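Local coordinates for BluB-like flavoprotein (Clostridium difficile 630, PDB 3EO8) that binds flavin mononucleotide as a two-subunit flavoprotein of the nitroreductase family and is probably an oxidoreductase, its exact reaction being unsettled, at residues Arg11-Arg15 and Tyr158-Trp162; Gly40-Asn45 and Lys109-Ser114; Arg53-Lys59 and Val176-Thr181; Gln68-Leu72 and Phe86-Val90. Where two conformers were deposited one is given. Residue numbers count along the deposited sequence, not the author numbering.

Interaction 1 of 4, residues Arg11-Arg15 and Tyr158-Trp162; sequences RQSVR and YGSCW. With FMN (flavin mononucleotide), chain G.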
# COMPACT_ATOMS: atom_id res chain seq x y z
N ARG A 11 2.73 2.33 -17.01
CA ARG A 11 2.83 1.20 -16.12
C ARG A 11 1.82 0.11 -16.43
O ARG A 11 0.59 0.35 -16.47
CB ARG A 11 2.67 1.62 -14.65
CG ARG A 11 3.02 0.55 -13.64
CD ARG A 11 2.12 0.57 -12.42
NE ARG A 11 0.73 0.48 -12.79
CZ ARG A 11 0.14 -0.62 -13.21
NH1 ARG A 11 0.80 -1.76 -13.28
NH2 ARG A 11 -1.14 -0.58 -13.53
N GLN A 12 2.35 -1.09 -16.61
CA GLN A 12 1.55 -2.28 -16.73
C GLN A 12 2.17 -3.39 -15.88
O GLN A 12 3.33 -3.31 -15.49
CB GLN A 12 1.54 -2.71 -18.21
CG GLN A 12 0.82 -1.76 -19.15
CD GLN A 12 0.81 -2.30 -20.57
OE1 GLN A 12 1.74 -2.02 -21.35
NE2 GLN A 12 -0.18 -3.13 -20.91
N SER A 13 1.42 -4.46 -15.61
CA SER A 13 2.03 -5.68 -15.06
C SER A 13 2.74 -6.47 -16.15
O SER A 13 2.11 -7.10 -17.01
CB SER A 13 1.00 -6.55 -14.37
OG SER A 13 0.52 -5.86 -13.27
N VAL A 14 4.07 -6.45 -16.08
CA VAL A 14 4.93 -7.03 -17.10
C VAL A 14 5.25 -8.47 -16.75
O VAL A 14 5.88 -8.74 -15.74
CB VAL A 14 6.21 -6.22 -17.25
CG1 VAL A 14 7.18 -6.89 -18.27
CG2 VAL A 14 5.82 -4.77 -17.64
N ARG A 15 4.79 -9.38 -17.60
CA ARG A 15 4.96 -10.82 -17.35
C ARG A 15 5.80 -11.52 -18.42
O ARG A 15 6.03 -12.72 -18.35
CB ARG A 15 3.60 -11.50 -17.16
CG ARG A 15 2.75 -10.85 -16.09
CD ARG A 15 1.53 -11.67 -15.70
NE ARG A 15 0.76 -10.97 -14.66
CZ ARG A 15 -0.15 -10.01 -14.90
NH1 ARG A 15 -0.41 -9.59 -16.12
NH2 ARG A 15 -0.77 -9.45 -13.88
N TYR A 158 12.87 -0.07 -17.93
CA TYR A 158 12.53 -1.42 -17.53
C TYR A 158 11.04 -1.49 -17.22
O TYR A 158 10.30 -0.58 -17.52
CB TYR A 158 13.35 -1.80 -16.31
CG TYR A 158 14.84 -1.62 -16.44
CD1 TYR A 158 15.63 -2.57 -17.10
CD2 TYR A 158 15.47 -0.53 -15.86
CE1 TYR A 158 17.00 -2.41 -17.20
CE2 TYR A 158 16.82 -0.35 -15.96
CZ TYR A 158 17.59 -1.30 -16.61
OH TYR A 158 18.96 -1.13 -16.66
N GLY A 159 10.62 -2.61 -16.64
CA GLY A 159 9.25 -2.77 -16.20
C GLY A 159 9.21 -3.94 -15.27
O GLY A 159 10.20 -4.66 -15.12
N SER A 160 8.06 -4.17 -14.62
CA SER A 160 8.00 -5.16 -13.59
C SER A 160 6.56 -5.65 -13.38
O SER A 160 5.60 -5.06 -13.86
CB SER A 160 8.54 -4.56 -12.27
OG SER A 160 7.65 -3.58 -11.72
N CYS A 161 6.44 -6.72 -12.61
CA CYS A 161 5.16 -7.14 -12.11
C CYS A 161 5.36 -7.31 -10.64
O CYS A 161 6.38 -7.85 -10.21
CB CYS A 161 4.69 -8.46 -12.72
SG CYS A 161 2.97 -8.97 -12.32
N TRP A 162 4.37 -6.85 -9.91
CA TRP A 162 4.25 -6.98 -8.46
C TRP A 162 3.57 -8.30 -8.15
O TRP A 162 2.60 -8.63 -8.80
CB TRP A 162 3.37 -5.82 -8.06
CG TRP A 162 3.27 -5.38 -6.63
CD1 TRP A 162 3.29 -6.14 -5.50
CD2 TRP A 162 2.97 -4.05 -6.21
NE1 TRP A 162 3.10 -5.34 -4.40
CE2 TRP A 162 2.89 -4.05 -4.82
CE3 TRP A 162 2.82 -2.84 -6.90
CZ2 TRP A 162 2.65 -2.89 -4.08
CZ3 TRP A 162 2.59 -1.68 -6.17
CH2 TRP A 162 2.49 -1.73 -4.77
N1 FMN G . 0.03 -9.99 -10.87
C2 FMN G . 0.40 -11.31 -11.02
O2 FMN G . 0.50 -11.84 -12.14
N3 FMN G . 0.67 -12.07 -9.92
C4 FMN G . 0.55 -11.59 -8.65
O4 FMN G . 0.83 -12.32 -7.68
C4A FMN G . 0.18 -10.26 -8.48
N5 FMN G . 0.08 -9.72 -7.21
C5A FMN G . -0.24 -8.39 -7.04
C6 FMN G . -0.30 -7.89 -5.75
C7 FMN G . -0.61 -6.56 -5.56
C7M FMN G . -0.27 -5.98 -4.23
C8 FMN G . -0.84 -5.73 -6.66
C8M FMN G . -0.78 -4.24 -6.49
C9 FMN G . -0.77 -6.25 -7.95
C9A FMN G . -0.47 -7.58 -8.15
N10 FMN G . -0.42 -8.14 -9.43
C10 FMN G . -0.05 -9.46 -9.60
C1' FMN G . -0.75 -7.34 -10.66
C2' FMN G . -2.25 -7.18 -10.89
O2' FMN G . -2.81 -8.39 -11.40
C3' FMN G . -2.47 -6.06 -11.90
O3' FMN G . -1.98 -4.85 -11.34
C4' FMN G . -3.91 -5.87 -12.37
O4' FMN G . -4.40 -7.02 -13.03
C5' FMN G . -3.97 -4.66 -13.32
O5' FMN G . -3.17 -4.94 -14.45
P FMN G . -2.05 -3.85 -14.91
O1P FMN G . -1.35 -4.35 -16.13
O2P FMN G . -1.09 -3.75 -13.73
O3P FMN G . -2.66 -2.47 -15.14
O HOH W 1 5.96 -2.02 -15.26
O HOH W 2 2.22 -5.25 -11.19
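Ser13 takes the m rotamer, which sets its OG 2.7 Å from O2P of the FMN phosphate as a hydrogen-bond donor; its backbone N donates to O1P at 2.8 Å. A small hydroxyl residue suits this crowded spot, and a water donates to Ser13 OG while accepting from Trp162 N, tying the loop to strand 159-163. Arg11, just past helix 4-10, folds back through a p chi3 so that NH1 reaches O2P at 2.8 Å and NH2 reaches O3P at 2.9 Å, two donors of one positively charged guanidinium for a phosphate. Arg15 extends instead, with chi2 and chi3 both t, and delivers NE to flavin O2 at 2.7 Å and NH2 to N1 at 3.2 Å. An arginine-rich loop that reads the phosphate at one end and the pyrimidine edge at the other belongs to the FMN site of the nitroreductase fold, here backed by strand 159-163, the outermost within this chain. The backbone link between the segments is Val14 N to Ser160 O, 3.0 Å and nearly straight. Gly159 suits its place because a CB there would crowd Val14 CG2. Cys161, chi1 t, brings SG 3.7 Å from Ser13 CB and 3.8 Å from Arg15 NE. Trp162 lays one ring face against the flavin methyl C7M, while its NE1 bonds Gln140 of the second subunit.

Interaction 2 of 4, residues Gly40-Asn45 and Lys109-Ser114; sequences GKNIQN and KVYNPS. With FMN (flavin mononucleotide), chain K; ACT (acetate ion), chain H.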
# COMPACT_ATOMS: atom_id res chain seq x y z
N GLY A 40 3.87 5.20 7.73
CA GLY A 40 3.29 5.53 9.03
C GLY A 40 4.38 5.79 10.05
O GLY A 40 5.23 4.94 10.28
N LYS A 41 4.36 6.99 10.64
CA LYS A 41 5.34 7.39 11.66
C LYS A 41 6.79 7.15 11.18
O LYS A 41 7.69 6.85 11.96
CB LYS A 41 5.03 6.66 12.98
CG LYS A 41 3.80 7.23 13.68
CD LYS A 41 3.50 6.58 15.02
CE LYS A 41 2.09 6.98 15.52
NZ LYS A 41 1.76 6.40 16.89
N ASN A 42 7.01 7.33 9.87
CA ASN A 42 8.34 7.13 9.26
C ASN A 42 8.94 5.77 9.55
O ASN A 42 10.16 5.65 9.62
CB ASN A 42 9.31 8.24 9.69
CG ASN A 42 10.46 8.43 8.71
OD1 ASN A 42 10.32 8.26 7.49
ND2 ASN A 42 11.62 8.78 9.25
N ILE A 43 8.10 4.74 9.69
CA ILE A 43 8.57 3.40 10.00
C ILE A 43 9.45 2.80 8.89
O ILE A 43 10.32 2.00 9.18
CB ILE A 43 7.40 2.43 10.33
CG1 ILE A 43 7.95 1.10 10.83
CG2 ILE A 43 6.49 2.24 9.11
CD1 ILE A 43 6.88 0.22 11.48
N GLN A 44 9.24 3.22 7.63
CA GLN A 44 10.02 2.70 6.52
C GLN A 44 10.17 1.19 6.64
O GLN A 44 11.28 0.66 6.63
CB GLN A 44 11.38 3.35 6.45
CG GLN A 44 11.34 4.87 6.32
CD GLN A 44 12.64 5.51 6.76
OE1 GLN A 44 13.57 5.64 5.97
NE2 GLN A 44 12.72 5.91 8.02
N ASN A 45 9.04 0.49 6.68
CA ASN A 45 9.01 -0.94 6.93
C ASN A 45 9.24 -1.73 5.67
O ASN A 45 8.33 -2.37 5.14
CB ASN A 45 7.68 -1.37 7.59
CG ASN A 45 6.42 -0.93 6.79
OD1 ASN A 45 6.39 0.14 6.14
ND2 ASN A 45 5.38 -1.78 6.83
N LYS A 109 7.68 -5.45 7.73
CA LYS A 109 7.39 -5.77 9.10
C LYS A 109 6.09 -5.10 9.55
O LYS A 109 5.60 -4.15 8.91
CB LYS A 109 8.56 -5.38 10.00
CG LYS A 109 8.85 -3.88 10.08
CD LYS A 109 9.90 -3.55 11.14
CE LYS A 109 10.30 -2.07 11.02
NZ LYS A 109 11.03 -1.49 12.19
N VAL A 110 5.50 -5.62 10.62
CA VAL A 110 4.22 -5.11 11.10
C VAL A 110 4.38 -3.69 11.62
O VAL A 110 5.38 -3.37 12.25
CB VAL A 110 3.62 -6.02 12.22
CG1 VAL A 110 2.42 -5.34 12.86
CG2 VAL A 110 3.23 -7.36 11.67
N TYR A 111 3.41 -2.85 11.31
CA TYR A 111 3.31 -1.49 11.86
C TYR A 111 2.05 -1.43 12.69
O TYR A 111 0.96 -1.63 12.17
CB TYR A 111 3.26 -0.46 10.74
CG TYR A 111 2.93 0.92 11.22
CD1 TYR A 111 3.76 1.58 12.11
CD2 TYR A 111 1.79 1.58 10.78
CE1 TYR A 111 3.45 2.85 12.56
CE2 TYR A 111 1.50 2.84 11.21
CZ TYR A 111 2.34 3.47 12.12
OH TYR A 111 2.03 4.73 12.57
N ASN A 112 2.20 -1.19 14.00
CA ASN A 112 1.05 -1.02 14.90
C ASN A 112 0.62 0.45 14.80
O ASN A 112 1.36 1.34 15.22
CB ASN A 112 1.44 -1.40 16.33
CG ASN A 112 1.65 -2.90 16.51
OD1 ASN A 112 1.06 -3.73 15.78
ND2 ASN A 112 2.50 -3.25 17.46
N PRO A 113 -0.55 0.71 14.19
CA PRO A 113 -0.93 2.07 13.81
C PRO A 113 -1.49 2.86 14.99
O PRO A 113 -1.64 2.31 16.07
CB PRO A 113 -2.01 1.84 12.74
CG PRO A 113 -2.67 0.54 13.20
CD PRO A 113 -1.58 -0.28 13.81
N SER A 114 -1.82 4.14 14.76
CA SER A 114 -2.40 4.97 15.80
C SER A 114 -3.68 4.35 16.27
O SER A 114 -4.44 3.81 15.48
CB SER A 114 -2.69 6.36 15.25
OG SER A 114 -1.56 6.79 14.50
N1 FMN K . 1.08 11.86 8.97
C2 FMN K . 0.33 12.49 9.93
O2 FMN K . 0.67 13.61 10.33
N3 FMN K . -0.80 11.89 10.46
C4 FMN K . -1.19 10.63 10.04
O4 FMN K . -2.27 10.18 10.45
C4A FMN K . -0.43 9.96 9.10
N5 FMN K . -0.75 8.69 8.64
C5A FMN K . -0.02 8.06 7.67
C6 FMN K . -0.41 6.81 7.17
C7 FMN K . 0.35 6.16 6.20
C7M FMN K . -0.27 4.97 5.52
C8 FMN K . 1.45 6.81 5.64
C8M FMN K . 2.02 6.33 4.31
C9 FMN K . 1.83 8.06 6.13
C9A FMN K . 1.09 8.71 7.11
N10 FMN K . 1.47 9.93 7.61
C10 FMN K . 0.70 10.59 8.55
C1' FMN K . 2.72 10.62 7.15
C2' FMN K . 4.02 10.12 7.81
O2' FMN K . 4.13 10.61 9.18
C3' FMN K . 5.24 10.59 6.99
O3' FMN K . 5.20 10.03 5.69
C4' FMN K . 6.59 10.20 7.62
O4' FMN K . 6.79 10.76 8.89
C5' FMN K . 7.75 10.71 6.77
O5' FMN K . 7.69 12.10 6.59
P FMN K . 7.61 12.68 5.07
O1P FMN K . 7.55 14.19 5.14
O2P FMN K . 6.37 12.08 4.46
O3P FMN K . 8.84 12.27 4.31
C ACT H . 2.02 9.36 11.48
O ACT H . 2.06 8.49 10.62
OXT ACT H . 2.95 10.14 11.43
CH3 ACT H . 0.93 9.44 12.50
O HOH W 3 1.26 3.61 16.65
O HOH W 4 11.90 0.85 11.02
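Two successive residues, Lys41 and Asn42, adopt left-handed helical backbone angles, uncommon for non-glycine residues, and Ile43 N closes the turn by bonding Gly40 O at 2.9 Å. Gly40 fits because any CB would collide with the Tyr111 ring. That ring packs against the turn: Ile43 CD1 lies 3.5 Å from Tyr111 CD1, and the aliphatic part of Lys41 passes close by, its CG 3.3 Å from Tyr111 OH. The amide of Asn45 suits a spot between two carbonyls, ND2 donating to Lys109 O at 3.2 Å and also to Gly138 O. Waters link Lys41 NZ to Asn112 O and Lys109 NZ to Ile43 O. The turn edges an FMN pocket shared between subunits; Lys41 N donates a hydrogen bond to O of an acetate ion, probably from the crystallisation liquor, at 2.7 Å. The two loops run into strand 47-51 and out of strand 102-108, with Pro113 against helix 126-133 and the start of helix 137-155, and Phe89 of the second subunit covering Lys41 and Ser114.

Interaction 3 of 4, residues Arg53-Lys59 and Val176-Thr181; sequences RRDLMEK and VLEAET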
# COMPACT_ATOMS: atom_id res chain seq x y z
N ARG A 53 20.73 -14.53 -9.07
CA ARG A 53 21.29 -15.89 -9.10
C ARG A 53 20.20 -16.87 -9.55
O ARG A 53 19.21 -17.07 -8.88
CB ARG A 53 21.85 -16.28 -7.73
CG ARG A 53 22.80 -17.46 -7.77
CD ARG A 53 23.00 -18.09 -6.40
NE ARG A 53 23.68 -17.22 -5.46
CZ ARG A 53 23.58 -17.28 -4.13
NH1 ARG A 53 22.77 -18.15 -3.54
NH2 ARG A 53 24.27 -16.44 -3.38
N ARG A 54 20.40 -17.48 -10.72
CA ARG A 54 19.35 -18.32 -11.33
C ARG A 54 18.96 -19.47 -10.44
O ARG A 54 17.77 -19.77 -10.30
CB ARG A 54 19.73 -18.93 -12.68
CG ARG A 54 19.97 -17.97 -13.81
CD ARG A 54 18.78 -17.07 -14.11
NE ARG A 54 17.47 -17.71 -14.11
CZ ARG A 54 16.34 -17.06 -14.40
NH1 ARG A 54 16.37 -15.77 -14.74
NH2 ARG A 54 15.16 -17.70 -14.33
N ASP A 55 19.94 -20.12 -9.81
CA ASP A 55 19.60 -21.32 -9.06
C ASP A 55 18.76 -20.99 -7.85
O ASP A 55 17.98 -21.83 -7.42
CB ASP A 55 20.84 -22.11 -8.66
CG ASP A 55 21.55 -21.50 -7.50
OD1 ASP A 55 22.25 -20.50 -7.73
OD2 ASP A 55 21.35 -22.00 -6.35
N LEU A 56 18.96 -19.82 -7.24
CA LEU A 56 18.13 -19.40 -6.11
C LEU A 56 16.70 -19.11 -6.58
O LEU A 56 15.73 -19.49 -5.94
CB LEU A 56 18.77 -18.18 -5.43
CG LEU A 56 18.06 -17.54 -4.25
CD1 LEU A 56 17.66 -18.57 -3.19
CD2 LEU A 56 18.99 -16.48 -3.67
N MSE A 57 16.57 -18.45 -7.72
CA MSE A 57 15.24 -18.21 -8.32
C MSE A 57 14.52 -19.53 -8.57
O MSE A 57 13.31 -19.64 -8.35
CB MSE A 57 15.38 -17.41 -9.64
CG MSE A 57 15.77 -15.98 -9.41
SE MSE A 57 16.35 -15.03 -11.01
CE MSE A 57 14.60 -14.81 -11.76
N GLU A 58 15.25 -20.55 -8.99
CA GLU A 58 14.61 -21.84 -9.27
C GLU A 58 14.27 -22.54 -7.97
O GLU A 58 13.25 -23.23 -7.87
CB GLU A 58 15.54 -22.74 -10.08
CG GLU A 58 15.87 -22.19 -11.46
CD GLU A 58 14.74 -22.35 -12.46
OE1 GLU A 58 13.74 -23.04 -12.13
OE2 GLU A 58 14.86 -21.78 -13.58
N LYS A 59 15.14 -22.41 -6.97
CA LYS A 59 14.87 -22.99 -5.67
C LYS A 59 13.61 -22.40 -5.03
O LYS A 59 12.85 -23.11 -4.39
CB LYS A 59 16.09 -22.84 -4.74
CG LYS A 59 17.19 -23.85 -5.06
CD LYS A 59 18.48 -23.60 -4.31
CE LYS A 59 19.56 -24.65 -4.65
NZ LYS A 59 20.25 -24.32 -5.93
N VAL A 176 14.38 -20.92 2.30
CA VAL A 176 15.32 -21.10 1.18
C VAL A 176 16.31 -19.96 1.08
O VAL A 176 17.52 -20.19 0.95
CB VAL A 176 14.58 -21.21 -0.18
CG1 VAL A 176 15.58 -21.17 -1.35
CG2 VAL A 176 13.72 -22.46 -0.19
N LEU A 177 15.82 -18.72 1.14
CA LEU A 177 16.71 -17.57 1.03
C LEU A 177 17.77 -17.62 2.12
O LEU A 177 18.96 -17.39 1.85
CB LEU A 177 15.90 -16.27 1.18
CG LEU A 177 16.70 -14.98 1.10
CD1 LEU A 177 17.36 -14.84 -0.29
CD2 LEU A 177 15.78 -13.80 1.41
N GLU A 178 17.33 -17.89 3.34
CA GLU A 178 18.23 -17.95 4.50
C GLU A 178 19.27 -19.07 4.33
O GLU A 178 20.47 -18.84 4.52
CB GLU A 178 17.42 -18.19 5.76
CG GLU A 178 18.20 -18.17 7.06
CD GLU A 178 17.27 -18.26 8.26
OE1 GLU A 178 16.41 -17.34 8.45
OE2 GLU A 178 17.37 -19.27 8.98
N ALA A 179 18.81 -20.25 3.93
CA ALA A 179 19.68 -21.40 3.79
C ALA A 179 20.75 -21.21 2.71
O ALA A 179 21.87 -21.74 2.84
CB ALA A 179 18.86 -22.65 3.52
N GLU A 180 20.41 -20.47 1.66
CA GLU A 180 21.25 -20.32 0.47
C GLU A 180 22.13 -19.06 0.43
O GLU A 180 23.04 -18.98 -0.40
CB GLU A 180 20.37 -20.31 -0.79
CG GLU A 180 19.61 -21.58 -1.05
CD GLU A 180 20.49 -22.78 -1.35
OE1 GLU A 180 21.55 -22.64 -2.00
OE2 GLU A 180 20.09 -23.88 -0.94
N THR A 181 21.86 -18.08 1.28
CA THR A 181 22.54 -16.80 1.23
C THR A 181 23.05 -16.26 2.57
O THR A 181 23.81 -15.31 2.59
CB THR A 181 21.61 -15.70 0.66
OG1 THR A 181 20.58 -15.38 1.61
CG2 THR A 181 20.97 -16.10 -0.68
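Apolar contact centres on Leu56, whose side chain enters a hole formed by Val176, Leu177, Glu180 and Thr181 as a knob. Its CD1 lies 3.8 Å from Val176 CG1, and its CD2 is 3.6 Å from Thr181 CG2 and 4.1 Å from Leu177 CD1; a branched leucine can touch all these walls. Lys59 adds its aliphatic stem, CB 3.8 Å from Val176 CG1. Segments 54-59 and 176-181 run roughly antiparallel, at 151° with closest axis approach 10.5 Å, so the start of helix 54-75 meets the end of helix 170-181, beside strands 47-51 and 102-108 of the sheet in this nitroreductase-family fold. Among polar bonds, N-cap residue Arg53 reaches from NH1 to Glu180 O at 3.3 Å, while its NH2 bonds Lys219 O of the second subunit. Thr181 OG1 turns back to Leu177 O at 2.6 Å. The one salt bridge lies within one helix, Lys59 NZ to Asp55 OD2 at 2.6 Å; Glu180 OE1 is 4.5 Å from Lys59 NZ, beyond salt-bridge range, and 4.4 Å from Asp55 OD2.

Interaction 4 of 4, residues Gln68-Leu72 and Phe86-Val90; sequences QQEIL and FRKFV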
# COMPACT_ATOMS: atom_id res chain seq x y z
N GLN A 68 2.16 -25.37 -3.20
CA GLN A 68 0.99 -25.47 -4.11
C GLN A 68 0.45 -26.88 -4.23
O GLN A 68 -0.75 -27.09 -4.19
CB GLN A 68 1.36 -24.99 -5.52
CG GLN A 68 0.21 -25.05 -6.50
CD GLN A 68 0.72 -25.15 -7.92
OE1 GLN A 68 1.85 -25.61 -8.15
NE2 GLN A 68 -0.11 -24.75 -8.88
N GLN A 69 1.34 -27.85 -4.39
CA GLN A 69 0.89 -29.21 -4.58
C GLN A 69 0.18 -29.77 -3.33
O GLN A 69 -0.77 -30.54 -3.47
CB GLN A 69 2.04 -30.10 -5.00
CG GLN A 69 2.57 -29.78 -6.38
CD GLN A 69 1.59 -30.05 -7.51
OE1 GLN A 69 0.80 -30.99 -7.47
NE2 GLN A 69 1.66 -29.23 -8.55
N GLU A 70 0.62 -29.39 -2.14
CA GLU A 70 -0.04 -29.81 -0.91
C GLU A 70 -1.48 -29.32 -0.89
O GLU A 70 -2.38 -30.05 -0.46
CB GLU A 70 0.70 -29.27 0.32
CG GLU A 70 2.13 -29.73 0.45
CD GLU A 70 2.86 -29.01 1.59
OE1 GLU A 70 2.21 -28.22 2.33
OE2 GLU A 70 4.09 -29.27 1.73
N ILE A 71 -1.69 -28.09 -1.38
CA ILE A 71 -3.04 -27.53 -1.50
C ILE A 71 -3.85 -28.27 -2.60
O ILE A 71 -4.97 -28.69 -2.34
CB ILE A 71 -3.04 -26.02 -1.76
CG1 ILE A 71 -2.36 -25.26 -0.60
CG2 ILE A 71 -4.43 -25.55 -1.95
CD1 ILE A 71 -1.94 -23.80 -0.91
N LEU A 72 -3.25 -28.47 -3.77
CA LEU A 72 -3.92 -29.12 -4.90
C LEU A 72 -4.45 -30.54 -4.60
O LEU A 72 -5.55 -30.90 -5.02
CB LEU A 72 -2.99 -29.15 -6.13
CG LEU A 72 -2.85 -27.82 -6.86
CD1 LEU A 72 -1.75 -27.89 -7.91
CD2 LEU A 72 -4.17 -27.36 -7.50
N PHE A 86 -6.70 -23.38 -10.27
CA PHE A 86 -5.51 -23.00 -9.47
C PHE A 86 -4.18 -23.42 -10.13
O PHE A 86 -3.20 -22.67 -10.09
CB PHE A 86 -5.61 -23.58 -8.07
CG PHE A 86 -4.59 -23.07 -7.09
CD1 PHE A 86 -4.41 -21.72 -6.90
CD2 PHE A 86 -3.86 -23.95 -6.30
CE1 PHE A 86 -3.49 -21.26 -5.93
CE2 PHE A 86 -2.96 -23.49 -5.36
CZ PHE A 86 -2.78 -22.14 -5.19
N ARG A 87 -4.15 -24.59 -10.77
CA ARG A 87 -2.98 -25.00 -11.56
C ARG A 87 -2.62 -23.96 -12.62
O ARG A 87 -1.45 -23.60 -12.81
CB ARG A 87 -3.26 -26.35 -12.23
CG ARG A 87 -3.32 -27.51 -11.27
CD ARG A 87 -3.64 -28.90 -11.92
NE ARG A 87 -3.49 -29.92 -10.89
CZ ARG A 87 -4.46 -30.46 -10.15
NH1 ARG A 87 -5.75 -30.23 -10.38
NH2 ARG A 87 -4.13 -31.32 -9.21
N LYS A 88 -3.64 -23.50 -13.35
CA LYS A 88 -3.40 -22.55 -14.45
C LYS A 88 -2.98 -21.22 -13.84
O LYS A 88 -2.09 -20.55 -14.35
CB LYS A 88 -4.67 -22.36 -15.30
CG LYS A 88 -4.44 -21.44 -16.54
CD LYS A 88 -5.68 -21.30 -17.46
N PHE A 89 -3.65 -20.83 -12.75
CA PHE A 89 -3.35 -19.55 -12.10
C PHE A 89 -1.88 -19.43 -11.64
O PHE A 89 -1.21 -18.42 -11.89
CB PHE A 89 -4.29 -19.34 -10.91
CG PHE A 89 -3.93 -18.16 -10.08
CD1 PHE A 89 -4.34 -16.90 -10.44
CD2 PHE A 89 -3.11 -18.31 -8.97
CE1 PHE A 89 -3.96 -15.79 -9.68
CE2 PHE A 89 -2.74 -17.21 -8.22
CZ PHE A 89 -3.16 -15.96 -8.58
N VAL A 90 -1.38 -20.47 -10.98
CA VAL A 90 -0.01 -20.41 -10.47
C VAL A 90 1.04 -20.30 -11.59
O VAL A 90 2.01 -19.57 -11.44
CB VAL A 90 0.27 -21.55 -9.52
CG1 VAL A 90 1.75 -21.58 -9.11
CG2 VAL A 90 -0.64 -21.38 -8.34
O HOH W 5 0.56 -24.92 -11.69
O HOH W 6 -1.53 -31.88 -8.20
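Phe86 opens the second segment with a ring directed at helix 54-75. Leu72 CD2 meets the ring's edge, 3.6 Å from Phe86 CD2, while the CG of Gln68 and CG2 of Ile71 lie 3.7 and 4.2 Å from Phe86 CE2; a large apolar side chain suits this buried gap. Arg87 follows at the border, where a long residue can be apolar along its stem and charged at its tip: its CG is 3.7 Å from Leu72 CD1, Leu72 CD2 lies over one face of the guanidinium, and NH2 salt-bridges Asp76 and reaches Gln69 OE1 through a water. Val90, one turn after Phe86, has its CB in van der Waals contact with Gln68 NE2 at 3.3 Å; the polar need of that amide is met by a water shared with Arg87 O. Segments 68-72 and 86-90, at 164° and 11.4 Å between axes, belong to the antiparallel hairpin of helices 54-75 and 80-93; Tyr168 packs on Gln68, Ile71 and Val90, and Leu119 and Glu118 of the second subunit touch Ile71 and Phe86.

In the fold
From the N terminus, interaction 1 ties the loop after helix 4-10 to strand 159-163, closing a span of 142 residues in which interactions 2 and 4 are both nested. Interaction 2 joins the loop before strand 47-51 to the loop after strand 102-108, enclosing interaction 4, the helical hairpin 54-75/80-93, which closes the shortest loop, 13 residues. Interaction 3 ties the start of the same helix 54-75 to helix 170-181, so it crosses interactions 1 and 2 while containing interaction 4. No two contacts touch: interactions 1 and 2 lie on opposite sides of the chain's centre, yet all four reach the second subunit.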